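Local coordinates for protein putrescine aminotransferase (Halomonas elongata DSM 2581, PDB 6GWI) that probably transfers amino groups from amines such as putrescine to keto acceptors, using pyridoxal-5'-phosphate as cofactor, at residues L354-W358 and A370-L375. Residues are numbered along the deposited sequence; the frame is centred on the assembly and turned at random.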
ATOM      1  N   LEU B 354     -13.220  19.387  24.760  1.00 41.97           N
ATOM      2  CA  LEU B 354     -12.147  18.488  25.172  1.00 44.65           C
ATOM      3  C   LEU B 354     -11.064  19.251  25.924  1.00 38.04           C
ATOM      4  O   LEU B 354     -10.583  18.802  26.971  1.00 30.62           O
ATOM      5  CB  LEU B 354     -11.552  17.778  23.955  1.00 45.40           C
ATOM      6  CG  LEU B 354     -10.287  16.959  24.232  1.00 39.62           C
ATOM      7  CD1 LEU B 354     -10.590  15.807  25.182  1.00 35.48           C
ATOM      8  CD2 LEU B 354      -9.665  16.441  22.943  1.00 47.59           C
ATOM      9  N   ALA B 355     -10.661  20.409  25.393  1.00 49.29           N
ATOM     10  CA  ALA B 355      -9.558  21.164  25.979  1.00 41.83           C
ATOM     11  C   ALA B 355      -9.813  21.482  27.447  1.00 48.57           C
ATOM     12  O   ALA B 355      -8.929  21.311  28.294  1.00 42.76           O
ATOM     13  CB  ALA B 355      -9.337  22.451  25.184  1.00 46.30           C
ATOM     14  N   GLU B 356     -11.019  21.955  27.773  1.00 53.14           N
ATOM     15  CA  GLU B 356     -11.312  22.305  29.159  1.00 54.59           C
ATOM     16  C   GLU B 356     -11.414  21.059  30.033  1.00 52.37           C
ATOM     17  O   GLU B 356     -10.883  21.036  31.151  1.00 51.61           O
ATOM     18  CB  GLU B 356     -12.589  23.145  29.237  1.00 68.49           C
ATOM     19  CG  GLU B 356     -13.789  22.577  28.498  1.00 71.29           C
ATOM     20  CD  GLU B 356     -15.045  23.406  28.708  1.00 68.31           C
ATOM     21  OE1 GLU B 356     -15.418  24.165  27.787  1.00 66.36           O
ATOM     22  OE2 GLU B 356     -15.644  23.317  29.802  1.00 64.53           O
ATOM     23  N   ARG B 357     -12.078  20.009  29.544  1.00 47.32           N
ATOM     24  CA  ARG B 357     -12.166  18.774  30.316  1.00 47.25           C
ATOM     25  C   ARG B 357     -10.798  18.110  30.429  1.00 57.22           C
ATOM     26  O   ARG B 357     -10.447  17.564  31.482  1.00 55.09           O
ATOM     27  CB  ARG B 357     -13.169  17.819  29.668  1.00 43.56           C
ATOM     28  CG  ARG B 357     -14.619  18.305  29.648  1.00 48.01           C
ATOM     29  CD  ARG B 357     -15.176  18.593  31.037  1.00 62.28           C
ATOM     30  NE  ARG B 357     -16.637  18.637  31.024  1.00 93.18           N
ATOM     31  CZ  ARG B 357     -17.397  18.944  32.073  1.00109.64           C
ATOM     32  NH1 ARG B 357     -16.842  19.248  33.239  1.00118.32           N
ATOM     33  NH2 ARG B 357     -18.718  18.949  31.953  1.00117.43           N
ATOM     34  N   TRP B 358     -10.014  18.146  29.350  1.00 63.06           N
ATOM     35  CA  TRP B 358      -8.663  17.595  29.375  1.00 50.72           C
ATOM     36  C   TRP B 358      -7.780  18.341  30.367  1.00 52.01           C
ATOM     37  O   TRP B 358      -6.963  17.729  31.066  1.00 44.79           O
ATOM     38  CB  TRP B 358      -8.066  17.667  27.971  1.00 49.51           C
ATOM     39  CG  TRP B 358      -6.927  16.737  27.687  1.00 40.97           C
ATOM     40  CD1 TRP B 358      -5.661  17.086  27.313  1.00 33.78           C
ATOM     41  CD2 TRP B 358      -6.957  15.305  27.709  1.00 47.39           C
ATOM     42  NE1 TRP B 358      -4.900  15.962  27.112  1.00 42.78           N
ATOM     43  CE2 TRP B 358      -5.672  14.855  27.349  1.00 43.85           C
ATOM     44  CE3 TRP B 358      -7.944  14.359  28.002  1.00 46.42           C
ATOM     45  CZ2 TRP B 358      -5.347  13.504  27.275  1.00 38.38           C
ATOM     46  CZ3 TRP B 358      -7.617  13.017  27.933  1.00 41.02           C
ATOM     47  CH2 TRP B 358      -6.330  12.601  27.573  1.00 34.08           C
ATOM     48  N   ALA B 370      -0.650  18.586  30.125  1.00 36.64           N
ATOM     49  CA  ALA B 370      -1.794  18.177  29.321  1.00 51.65           C
ATOM     50  C   ALA B 370      -1.919  19.136  28.148  1.00 68.33           C
ATOM     51  O   ALA B 370      -1.898  20.356  28.339  1.00 53.18           O
ATOM     52  CB  ALA B 370      -3.087  18.169  30.143  1.00 68.65           C
ATOM     53  N   ARG B 371      -2.027  18.589  26.938  1.00 88.50           N
ATOM     54  CA  ARG B 371      -2.114  19.401  25.734  1.00 31.31           C
ATOM     55  C   ARG B 371      -3.121  18.790  24.772  1.00 44.71           C
ATOM     56  O   ARG B 371      -3.273  17.568  24.701  1.00 28.54           O
ATOM     57  CB  ARG B 371      -0.747  19.528  25.043  1.00 50.31           C
ATOM     58  CG  ARG B 371      -0.128  18.196  24.635  1.00 45.63           C
ATOM     59  CD  ARG B 371       1.135  18.399  23.812  1.00 39.52           C
ATOM     60  NE  ARG B 371       1.715  17.128  23.389  1.00 35.74           N
ATOM     61  CZ  ARG B 371       2.598  16.428  24.095  1.00 31.41           C
ATOM     62  NH1 ARG B 371       3.025  16.872  25.270  1.00 28.04           N
ATOM     63  NH2 ARG B 371       3.060  15.277  23.619  1.00 29.35           N
ATOM     64  N   SER B 372      -3.801  19.649  24.020  1.00 43.57           N
ATOM     65  CA  SER B 372      -4.744  19.173  23.024  1.00 45.28           C
ATOM     66  C   SER B 372      -4.890  20.223  21.938  1.00 42.84           C
ATOM     67  O   SER B 372      -4.626  21.410  22.149  1.00 41.87           O
ATOM     68  CB  SER B 372      -6.110  18.844  23.644  1.00 44.23           C
ATOM     69  OG  SER B 372      -6.773  20.013  24.092  1.00 38.90           O
ATOM     70  N   LEU B 373      -5.305  19.764  20.763  1.00 36.24           N
ATOM     71  CA  LEU B 373      -5.625  20.632  19.637  1.00 36.94           C
ATOM     72  C   LEU B 373      -6.672  19.900  18.815  1.00 34.02           C
ATOM     73  O   LEU B 373      -6.454  18.749  18.426  1.00 38.52           O
ATOM     74  CB  LEU B 373      -4.386  20.947  18.798  1.00 37.50           C
ATOM     75  CG  LEU B 373      -4.614  21.797  17.545  1.00 42.95           C
ATOM     76  CD1 LEU B 373      -5.265  23.131  17.891  1.00 40.75           C
ATOM     77  CD2 LEU B 373      -3.308  22.019  16.799  1.00 36.03           C
ATOM     78  N   GLY B 374      -7.796  20.557  18.550  1.00 26.94           N
ATOM     79  CA  GLY B 374      -8.911  19.836  17.964  1.00 32.00           C
ATOM     80  C   GLY B 374      -9.254  18.645  18.834  1.00 33.10           C
ATOM     81  O   GLY B 374      -9.447  18.774  20.048  1.00 30.96           O
ATOM     82  N   LEU B 375      -9.335  17.462  18.228  1.00 44.75           N
ATOM     83  CA  LEU B 375      -9.569  16.224  18.966  1.00 43.16           C
ATOM     84  C   LEU B 375      -8.334  15.322  18.952  1.00 35.72           C
ATOM     85  O   LEU B 375      -8.431  14.104  18.791  1.00 26.16           O
ATOM     86  CB  LEU B 375     -10.792  15.493  18.418  1.00 47.66           C
ATOM     87  CG  LEU B 375     -12.128  16.175  18.745  1.00 39.31           C
ATOM     88  CD1 LEU B 375     -13.283  15.492  18.027  1.00 30.34           C
ATOM     89  CD2 LEU B 375     -12.396  16.218  20.251  1.00 25.22           C
TER
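Trp-358 reaches from helix 342-359 onto strand 367-373, the outermost strand of the small-domain sheet within this chain, its indole settling against Ala-370, Arg-371 and Ser-372. Starting at CB, the side chain sets CG anti to the backbone N (chi1 -159°), which carries the ring off the helix and toward the strand. CD1 comes first: its closest approach is to Arg-371 O, at 3.6 Å, with Ala-370 CB and Ser-372 CB a little farther off, while Arg-371 N lies in the ring plane at its edge. One atom further on, NE1 stands 3.3 Å from Arg-371 O and donates a hydrogen bond to Ala-378 O on strand 376-381, so the indole spans two neighbouring strands. Elsewhere the Trp-358 side chain packs on Leu-379, Ile-421 and helix 429-450. The axes of segments 354-358 and 370-373 run nearly antiparallel (173°) and approach to 8.4 Å, as a helix layered on the antiparallel sheet of the C-terminal small domain in this fold-type I, class-III aminotransferase. Cutting Trp-358 back to an alanine would probably open a gap between helix and sheet and leave Ala-378 O without its indole donor. Ser-372 points OG at the helix backbone, 3.6 Å from Ala-355 CA. Where the strand ends, Leu-354 CD2 packs on Leu-375 CD2 at 3.8 Å, the two side chains crossing at a slant. The same Leu-354 methyl also sits 3.7 Å from Gly-374 O, a buried carbonyl with no polar partner in the model.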